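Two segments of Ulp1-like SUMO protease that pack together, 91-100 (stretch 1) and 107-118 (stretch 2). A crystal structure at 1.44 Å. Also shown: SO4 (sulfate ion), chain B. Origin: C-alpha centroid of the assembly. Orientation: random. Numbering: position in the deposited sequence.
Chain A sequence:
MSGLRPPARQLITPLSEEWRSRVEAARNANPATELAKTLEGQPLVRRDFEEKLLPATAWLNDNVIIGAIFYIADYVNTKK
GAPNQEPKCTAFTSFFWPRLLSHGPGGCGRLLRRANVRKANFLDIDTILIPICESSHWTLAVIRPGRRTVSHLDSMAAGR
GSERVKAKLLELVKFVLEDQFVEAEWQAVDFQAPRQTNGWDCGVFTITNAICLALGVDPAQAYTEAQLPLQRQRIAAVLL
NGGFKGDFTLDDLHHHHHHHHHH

Stretch 1, residues 91-100: AFTSFFWPRL
Stretch 2 107-118: GCGRLLRRANVR

The one polar link between these stretches is a fork: Arg99 reaches across with NE and NH2 to a single backbone oxygen, Gly107 O. NE to Gly107 O is 2.6 Å at an N-H...O angle of 153°, and NH2 to Gly107 O is 2.9 Å at 132°, so the shorter bond is also the straighter. The oxygen lies near the guanidinium plane, as in-plane N-H donors require. Arg99 gets there with chi1 t, chi2 91° (between wells), chi3 t and chi4 177°.

Everything else is mainly apolar and follows an antiparallel register: CA–CA distances are 6.4 Å for Phe92–Ala115, 6.7 Å for Phe96–Leu111 and 6.5 Å for Leu100–Cys108. Helix 109-114 runs at 147° to the helical segment 96-100, their axes approaching to 10.6 Å.

Before that segment, Phe92 (phi/psi -111/158) is extended, and Thr93 OG1, with chi1 p, caps the following turn by accepting from Phe95 N at 3.2 Å. Phe92 (chi1 m, chi2 84°) brings its ring end nearer the partner. Ala115 CB sits over one face, 3.8 Å from the ring centroid and 23° off the normal, a CH-pi contact; Phe92 CZ also meets Leu112 CD2 at 3.8 Å and Val117 CG2 at 3.9 Å.

Phe96 (chi1 t, chi2 75°) presents its ring edge to Leu111, CD1 to CB 4.0 Å. Leu111 (m, t) points toward stretch 1, its CD1 lying 3.7 Å from Phe96 CA. Cys108, the N-cap residue with chi1 m, places SG 3.5 Å from Arg99 CG and obliquely 4.8 Å from the Phe96 ring centroid.

Stretch 2 closes in a Schellman motif: Asn116 has phi/psi 60/39, and Val117 N bonds back to Leu112 O at 2.9 Å. Arg113 points away from the interface; its NE binds sulfate O1 at 3.0 Å.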

# COMPACT_ATOMS: atom_id res chain seq x y z
N ALA A 91 0.23 -7.95 1.43
CA ALA A 91 0.71 -7.06 0.39
C ALA A 91 1.64 -7.82 -0.53
O ALA A 91 2.30 -8.79 -0.13
CB ALA A 91 1.48 -5.88 0.99
N PHE A 92 1.71 -7.35 -1.77
CA PHE A 92 2.58 -7.91 -2.78
C PHE A 92 3.71 -6.95 -3.11
O PHE A 92 3.62 -5.73 -2.87
CB PHE A 92 1.78 -8.24 -4.04
CG PHE A 92 0.93 -9.47 -3.89
CD1 PHE A 92 -0.32 -9.39 -3.32
CD2 PHE A 92 1.41 -10.70 -4.30
CE1 PHE A 92 -1.09 -10.53 -3.17
CE2 PHE A 92 0.63 -11.83 -4.16
CZ PHE A 92 -0.62 -11.74 -3.59
N THR A 93 4.78 -7.52 -3.65
CA THR A 93 5.93 -6.74 -4.07
C THR A 93 5.70 -6.19 -5.48
O THR A 93 4.69 -6.46 -6.14
CB THR A 93 7.19 -7.60 -4.08
OG1 THR A 93 7.14 -8.52 -5.18
CG2 THR A 93 7.35 -8.35 -2.75
N SER A 94 6.69 -5.42 -5.95
CA SER A 94 6.64 -4.85 -7.29
C SER A 94 6.77 -5.90 -8.38
O SER A 94 6.56 -5.58 -9.55
CB SER A 94 7.75 -3.80 -7.44
OG SER A 94 9.03 -4.39 -7.57
N PHE A 95 7.12 -7.13 -8.03
CA PHE A 95 7.23 -8.19 -9.02
C PHE A 95 5.89 -8.83 -9.34
O PHE A 95 5.79 -9.53 -10.35
CB PHE A 95 8.22 -9.25 -8.53
CG PHE A 95 9.63 -8.75 -8.45
CD1 PHE A 95 10.46 -8.81 -9.56
CD2 PHE A 95 10.13 -8.19 -7.29
CE1 PHE A 95 11.75 -8.34 -9.50
CE2 PHE A 95 11.43 -7.71 -7.22
CZ PHE A 95 12.24 -7.79 -8.34
N PHE A 96 4.86 -8.60 -8.52
CA PHE A 96 3.63 -9.36 -8.72
C PHE A 96 2.89 -8.92 -9.98
O PHE A 96 2.55 -9.75 -10.82
CB PHE A 96 2.72 -9.26 -7.50
CG PHE A 96 1.47 -10.06 -7.66
CD1 PHE A 96 1.50 -11.43 -7.54
CD2 PHE A 96 0.27 -9.46 -7.96
CE1 PHE A 96 0.36 -12.18 -7.70
CE2 PHE A 96 -0.87 -10.20 -8.13
CZ PHE A 96 -0.83 -11.57 -7.99
N TRP A 97 2.61 -7.63 -10.12
CA TRP A 97 1.84 -7.20 -11.28
C TRP A 97 2.52 -7.57 -12.59
O TRP A 97 1.84 -8.09 -13.49
CB TRP A 97 1.51 -5.71 -11.19
CG TRP A 97 0.55 -5.26 -12.25
CD1 TRP A 97 0.84 -4.49 -13.33
CD2 TRP A 97 -0.84 -5.57 -12.33
NE1 TRP A 97 -0.29 -4.30 -14.09
CE2 TRP A 97 -1.34 -4.95 -13.49
CE3 TRP A 97 -1.72 -6.31 -11.54
CZ2 TRP A 97 -2.67 -5.05 -13.88
CZ3 TRP A 97 -3.05 -6.40 -11.92
CH2 TRP A 97 -3.51 -5.77 -13.08
N PRO A 98 3.82 -7.35 -12.78
CA PRO A 98 4.45 -7.82 -14.02
C PRO A 98 4.32 -9.32 -14.23
O PRO A 98 4.13 -9.77 -15.37
CB PRO A 98 5.91 -7.37 -13.88
CG PRO A 98 5.93 -6.36 -12.81
CD PRO A 98 4.74 -6.56 -11.94
N ARG A 99 4.42 -10.11 -13.16
CA ARG A 99 4.24 -11.55 -13.29
C ARG A 99 2.82 -11.89 -13.72
O ARG A 99 2.61 -12.77 -14.57
CB ARG A 99 4.56 -12.22 -11.95
CG ARG A 99 4.43 -13.74 -11.96
CD ARG A 99 5.75 -14.37 -12.32
NE ARG A 99 5.67 -15.82 -12.39
CZ ARG A 99 6.69 -16.59 -12.75
NH1 ARG A 99 7.86 -16.04 -13.05
NH2 ARG A 99 6.55 -17.91 -12.80
N LEU A 100 1.84 -11.20 -13.15
CA LEU A 100 0.45 -11.44 -13.52
C LEU A 100 0.20 -11.08 -14.98
O LEU A 100 -0.48 -11.82 -15.71
CB LEU A 100 -0.47 -10.66 -12.59
CG LEU A 100 -1.96 -10.99 -12.68
CD1 LEU A 100 -2.20 -12.46 -12.37
CD2 LEU A 100 -2.75 -10.14 -11.74
N GLY A 107 0.88 -18.72 -13.31
CA GLY A 107 2.31 -18.60 -13.13
C GLY A 107 2.70 -17.81 -11.90
O GLY A 107 3.89 -17.53 -11.71
N CYS A 108 1.74 -17.47 -11.04
CA CYS A 108 1.98 -16.61 -9.88
C CYS A 108 1.98 -17.38 -8.56
O CYS A 108 1.89 -16.77 -7.50
CB CYS A 108 0.93 -15.50 -9.83
SG CYS A 108 1.12 -14.21 -11.07
N GLY A 109 2.09 -18.71 -8.61
CA GLY A 109 1.90 -19.50 -7.41
C GLY A 109 2.89 -19.17 -6.31
O GLY A 109 2.52 -19.06 -5.14
N ARG A 110 4.17 -19.05 -6.66
CA ARG A 110 5.19 -18.76 -5.66
C ARG A 110 4.92 -17.41 -4.99
O ARG A 110 5.01 -17.29 -3.77
CB ARG A 110 6.58 -18.79 -6.29
CG ARG A 110 7.72 -18.49 -5.33
CD ARG A 110 9.08 -18.59 -6.02
N LEU A 111 4.56 -16.40 -5.78
CA LEU A 111 4.31 -15.08 -5.21
C LEU A 111 3.05 -15.09 -4.34
O LEU A 111 3.03 -14.47 -3.27
CB LEU A 111 4.22 -14.02 -6.30
CG LEU A 111 5.51 -13.71 -7.07
CD1 LEU A 111 5.26 -12.60 -8.07
CD2 LEU A 111 6.65 -13.32 -6.13
N LEU A 112 2.00 -15.80 -4.77
CA LEU A 112 0.80 -15.93 -3.94
C LEU A 112 1.13 -16.60 -2.62
O LEU A 112 0.71 -16.14 -1.55
CB LEU A 112 -0.27 -16.72 -4.70
CG LEU A 112 -0.87 -15.97 -5.88
CD1 LEU A 112 -1.64 -16.91 -6.78
CD2 LEU A 112 -1.77 -14.85 -5.38
N ARG A 113 1.89 -17.70 -2.66
CA ARG A 113 2.24 -18.40 -1.43
C ARG A 113 3.09 -17.52 -0.51
O ARG A 113 2.90 -17.54 0.72
CB ARG A 113 2.94 -19.71 -1.76
CG ARG A 113 2.00 -20.75 -2.36
CD ARG A 113 2.65 -22.12 -2.50
NE ARG A 113 3.77 -22.14 -3.45
CZ ARG A 113 3.65 -22.32 -4.76
NH1 ARG A 113 2.45 -22.48 -5.31
NH2 ARG A 113 4.73 -22.34 -5.53
N ARG A 114 4.01 -16.74 -1.07
CA ARG A 114 4.86 -15.88 -0.25
C ARG A 114 4.05 -14.78 0.43
O ARG A 114 4.41 -14.32 1.52
CB ARG A 114 5.98 -15.28 -1.09
CG ARG A 114 7.26 -16.11 -1.07
CD ARG A 114 8.21 -15.74 -2.21
NE ARG A 114 9.54 -16.33 -2.04
CZ ARG A 114 9.82 -17.63 -2.14
NH1 ARG A 114 8.85 -18.50 -2.39
NH2 ARG A 114 11.06 -18.06 -1.97
N ALA A 115 2.95 -14.36 -0.19
CA ALA A 115 2.02 -13.41 0.40
C ALA A 115 0.97 -14.08 1.28
O ALA A 115 0.09 -13.39 1.81
CB ALA A 115 1.32 -12.60 -0.70
N ASN A 116 1.04 -15.40 1.44
CA ASN A 116 0.09 -16.14 2.26
C ASN A 116 -1.33 -15.99 1.75
O ASN A 116 -2.29 -15.91 2.53
CB ASN A 116 0.24 -15.79 3.74
CG ASN A 116 1.55 -16.26 4.30
OD1 ASN A 116 1.86 -17.45 4.23
ND2 ASN A 116 2.35 -15.34 4.80
N VAL A 117 -1.47 -16.00 0.43
CA VAL A 117 -2.76 -15.97 -0.24
C VAL A 117 -2.98 -17.37 -0.81
O VAL A 117 -2.45 -17.71 -1.88
CB VAL A 117 -2.80 -14.90 -1.33
CG1 VAL A 117 -4.12 -14.92 -2.06
CG2 VAL A 117 -2.55 -13.52 -0.73
N ARG A 118 -3.76 -18.18 -0.10
CA ARG A 118 -4.05 -19.54 -0.50
C ARG A 118 -5.56 -19.75 -0.50
O ARG A 118 -6.32 -19.01 0.12
CB ARG A 118 -3.40 -20.54 0.46
CG ARG A 118 -1.87 -20.53 0.40
CD ARG A 118 -1.28 -21.43 1.47
NE ARG A 118 0.17 -21.56 1.35
CZ ARG A 118 1.06 -20.72 1.89
NH1 ARG A 118 0.66 -19.67 2.59
NH2 ARG A 118 2.35 -20.94 1.72
S SO4 B . 7.79 -22.36 -3.13
O1 SO4 B . 6.61 -21.65 -2.64
O2 SO4 B . 8.98 -21.55 -2.87
O3 SO4 B . 7.65 -22.59 -4.57
O4 SO4 B . 7.90 -23.64 -2.44